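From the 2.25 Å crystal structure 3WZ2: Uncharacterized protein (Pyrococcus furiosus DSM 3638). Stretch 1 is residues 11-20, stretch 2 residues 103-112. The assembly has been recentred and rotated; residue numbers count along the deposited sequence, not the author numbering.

Stretch 1 (11-20) NLVLPEVENA
Stretch 2 103-112: NYLKKVNAEK

Residues 11-20 lie along the C-terminal end of a helix that enters the second stretch from earlier in the chain, and the two segments bury 640 Å² between them. Stretch 1 starts as a strand (11-13), continues extended through L14 (-162/115), P15 (-65/154), E16 (-66/128) and V17 (-120/107), then bends in a type II turn from V17 to A20, with E18 at -65/138 and N19 at 60/33. Stretch 2 is helical over 103-107, Y104 having phi/psi of -62/-47. N109, at 55/55, leaves the helix in a Schellman motif, closed by N109 N to K106 O (3.1 Å) and A110 N to L105 O (3.0 Å). The register is set by CA-CA separations of 4.9 Å for E18-V108 and 4.3 Å for N19-A110.

Y104 has more of its area covered by the other stretch than any other residue here. Its CA-to-CB bond points toward stretch 1, and chi1 of 170° (t) with chi2 of 93° carries the ring to the backbone at P15-V17. The hydroxyl serves in both senses: Y104 OH donates to P15 O at 2.6 Å, the carbonyl lying at the ring edge, and accepts a weak bond from V17 N at 3.0 Å, with an N-H...O angle of 133°. L14, with chi1 t and chi2 p, places CD2 over one ring face, 3.6 Å from the Y104 centroid and 12° off the ring normal, a CH-pi contact. L12 CD2 packs against Y104 CB at 3.8 Å.

At the turn, the backbone carries the pairing. V108 O, just ahead of N109, accepts from N19 N at 3.1 Å and 168°, a nearly straight bond. Within stretch 1 the turn is closed only weakly, A20 N to V17 O measuring 3.4 Å. That same V17 O approaches V108 CG2 at 3.4 Å, and A20 CB lies 4.4 Å from V108 CG2; V108 has chi1 of -55° (m). A CA-H...O contact joins N19 CA to N109 O at 3.5 Å, with 161° at the hydrogen.

A20 O accepts from two successive amides: E111 N at 2.8 Å and 137°, and, weakly, K112 N at 3.5 Å and 168°. The first is short but bent, the second straighter but long. The A110 and E111 backbone, at -52/139 and -78/-40, brings both amides to this carbonyl.

Two glutamates of stretch 1, E18 and E16, reach stretch 2 with their carboxylates. E18 has its CA-to-CB bond pointing away, yet chi1 t, chi2 p and chi3 of 11° return the carboxylate to stretch 2, where E18 OE2 accepts from N109 ND2 at 3.2 Å and 162°; N109 has chi1 m and chi2 of -65°. E16 (m, t, chi3 13°) forms a long salt bridge, OE2 to K107 NZ at 3.7 Å. E16 OE2 is nearer to K107 CD, at 3.2 Å, so the lysine's aliphatic part also lies against the carboxylate.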

# COMPACT_ATOMS: atom_id res chain seq x y z
N ASN B 11 -19.86 7.81 -1.62
CA ASN B 11 -21.08 8.61 -1.80
C ASN B 11 -22.28 7.95 -1.21
O ASN B 11 -22.51 6.77 -1.46
CB ASN B 11 -21.40 8.91 -3.26
CG ASN B 11 -20.38 9.84 -3.87
OD1 ASN B 11 -20.63 11.05 -3.93
ND2 ASN B 11 -19.20 9.33 -4.22
N LEU B 12 -23.09 8.70 -0.49
CA LEU B 12 -24.39 8.19 -0.05
C LEU B 12 -25.39 8.49 -1.09
O LEU B 12 -25.64 9.64 -1.40
CB LEU B 12 -24.86 8.84 1.26
CG LEU B 12 -24.92 8.13 2.58
CD1 LEU B 12 -23.74 7.19 2.67
CD2 LEU B 12 -24.94 9.13 3.72
N VAL B 13 -26.04 7.46 -1.61
CA VAL B 13 -27.21 7.66 -2.43
C VAL B 13 -28.41 7.45 -1.55
O VAL B 13 -28.78 6.32 -1.25
CB VAL B 13 -27.23 6.71 -3.67
CG1 VAL B 13 -28.44 6.97 -4.56
CG2 VAL B 13 -25.95 6.89 -4.48
N LEU B 14 -29.03 8.53 -1.15
CA LEU B 14 -30.02 8.50 -0.11
C LEU B 14 -30.86 9.78 -0.16
O LEU B 14 -30.33 10.86 0.10
CB LEU B 14 -29.31 8.39 1.24
CG LEU B 14 -30.22 8.20 2.43
CD1 LEU B 14 -31.05 6.94 2.28
CD2 LEU B 14 -29.39 8.12 3.70
N PRO B 15 -32.17 9.67 -0.47
CA PRO B 15 -32.98 10.89 -0.43
C PRO B 15 -33.10 11.45 0.99
O PRO B 15 -32.97 10.71 1.97
CB PRO B 15 -34.35 10.44 -0.95
CG PRO B 15 -34.36 8.97 -0.81
CD PRO B 15 -32.94 8.49 -0.88
N GLU B 16 -33.32 12.74 1.06
CA GLU B 16 -33.53 13.45 2.31
C GLU B 16 -34.82 13.01 2.97
O GLU B 16 -35.85 12.87 2.32
CB GLU B 16 -33.56 14.95 2.08
CG GLU B 16 -32.23 15.45 1.55
CD GLU B 16 -32.03 16.96 1.64
OE1 GLU B 16 -32.81 17.67 2.35
OE2 GLU B 16 -31.07 17.44 1.00
N VAL B 17 -34.71 12.64 4.23
CA VAL B 17 -35.87 12.34 5.04
C VAL B 17 -35.78 13.33 6.19
O VAL B 17 -34.90 13.18 7.05
CB VAL B 17 -35.85 10.88 5.54
CG1 VAL B 17 -36.99 10.61 6.53
CG2 VAL B 17 -35.95 9.92 4.35
N GLU B 18 -36.64 14.35 6.20
CA GLU B 18 -36.53 15.41 7.22
C GLU B 18 -36.82 14.78 8.58
O GLU B 18 -37.73 13.95 8.70
CB GLU B 18 -37.49 16.57 6.91
CG GLU B 18 -37.17 17.88 7.67
CD GLU B 18 -35.89 18.56 7.22
OE1 GLU B 18 -35.29 18.19 6.18
OE2 GLU B 18 -35.43 19.49 7.92
N ASN B 19 -36.03 15.16 9.60
CA ASN B 19 -36.24 14.69 10.98
C ASN B 19 -36.16 13.15 11.16
O ASN B 19 -36.85 12.53 11.97
CB ASN B 19 -37.55 15.26 11.57
CG ASN B 19 -37.60 16.82 11.48
OD1 ASN B 19 -36.62 17.55 11.69
ND2 ASN B 19 -38.76 17.32 11.12
N ALA B 20 -35.31 12.57 10.36
CA ALA B 20 -35.12 11.12 10.34
C ALA B 20 -34.80 10.59 11.72
O ALA B 20 -34.07 11.22 12.53
CB ALA B 20 -33.99 10.78 9.38
N ASN B 103 -22.83 13.81 7.95
CA ASN B 103 -23.16 14.95 7.10
C ASN B 103 -24.60 14.91 6.62
O ASN B 103 -25.27 15.92 6.63
CB ASN B 103 -22.25 15.05 5.86
CG ASN B 103 -20.81 15.43 6.23
OD1 ASN B 103 -20.58 16.06 7.27
ND2 ASN B 103 -19.84 15.06 5.37
N TYR B 104 -25.07 13.72 6.21
CA TYR B 104 -26.43 13.58 5.80
C TYR B 104 -27.38 13.88 6.95
O TYR B 104 -28.35 14.61 6.78
CB TYR B 104 -26.68 12.17 5.26
CG TYR B 104 -28.13 11.86 5.02
CD1 TYR B 104 -28.71 12.05 3.79
CD2 TYR B 104 -28.92 11.36 6.04
CE1 TYR B 104 -30.06 11.78 3.59
CE2 TYR B 104 -30.25 11.09 5.85
CZ TYR B 104 -30.82 11.31 4.63
OH TYR B 104 -32.15 11.02 4.47
N LEU B 105 -27.11 13.33 8.12
CA LEU B 105 -28.02 13.47 9.25
C LEU B 105 -28.08 14.92 9.78
O LEU B 105 -29.15 15.41 10.14
CB LEU B 105 -27.62 12.53 10.37
CG LEU B 105 -27.72 11.02 10.08
CD1 LEU B 105 -27.04 10.23 11.17
CD2 LEU B 105 -29.15 10.56 9.97
N LYS B 106 -26.94 15.60 9.80
CA LYS B 106 -26.89 17.06 9.98
C LYS B 106 -27.81 17.80 9.00
O LYS B 106 -28.61 18.60 9.39
CB LYS B 106 -25.48 17.58 9.78
CG LYS B 106 -24.86 18.02 11.07
CD LYS B 106 -23.90 19.17 10.95
CE LYS B 106 -23.97 20.04 12.22
NZ LYS B 106 -23.24 21.33 12.10
N LYS B 107 -27.60 17.54 7.73
CA LYS B 107 -28.31 18.19 6.67
C LYS B 107 -29.83 18.08 6.83
O LYS B 107 -30.53 19.03 6.56
CB LYS B 107 -27.91 17.57 5.33
CG LYS B 107 -28.20 18.43 4.12
CD LYS B 107 -28.51 17.58 2.88
CE LYS B 107 -27.42 16.57 2.54
NZ LYS B 107 -27.87 15.66 1.43
N VAL B 108 -30.33 16.90 7.22
CA VAL B 108 -31.77 16.71 7.28
C VAL B 108 -32.31 16.98 8.68
O VAL B 108 -33.48 16.74 8.93
CB VAL B 108 -32.18 15.29 6.81
CG1 VAL B 108 -31.63 15.01 5.42
CG2 VAL B 108 -31.74 14.18 7.78
N ASN B 109 -31.46 17.41 9.61
CA ASN B 109 -31.85 17.63 10.99
C ASN B 109 -32.48 16.41 11.63
O ASN B 109 -33.56 16.49 12.21
CB ASN B 109 -32.76 18.84 11.11
CG ASN B 109 -32.16 20.06 10.41
OD1 ASN B 109 -31.12 20.58 10.81
ND2 ASN B 109 -32.81 20.50 9.36
N ALA B 110 -31.74 15.31 11.58
CA ALA B 110 -32.18 14.06 12.16
C ALA B 110 -32.59 14.26 13.59
O ALA B 110 -31.95 14.98 14.33
CB ALA B 110 -31.07 13.01 12.07
N GLU B 111 -33.67 13.61 13.98
CA GLU B 111 -34.16 13.67 15.35
C GLU B 111 -33.36 12.75 16.30
O GLU B 111 -33.09 13.11 17.43
CB GLU B 111 -35.63 13.26 15.32
CG GLU B 111 -36.39 13.42 16.62
CD GLU B 111 -37.77 12.76 16.54
OE1 GLU B 111 -38.45 12.95 15.49
OE2 GLU B 111 -38.16 12.07 17.52
N LYS B 112 -33.00 11.56 15.82
CA LYS B 112 -32.27 10.58 16.62
C LYS B 112 -31.34 9.74 15.76
O LYS B 112 -31.67 9.39 14.64
CB LYS B 112 -33.23 9.62 17.34
CG LYS B 112 -34.05 10.24 18.42
CD LYS B 112 -34.87 9.22 19.17
CE LYS B 112 -36.03 9.86 19.92
NZ LYS B 112 -35.85 9.76 21.39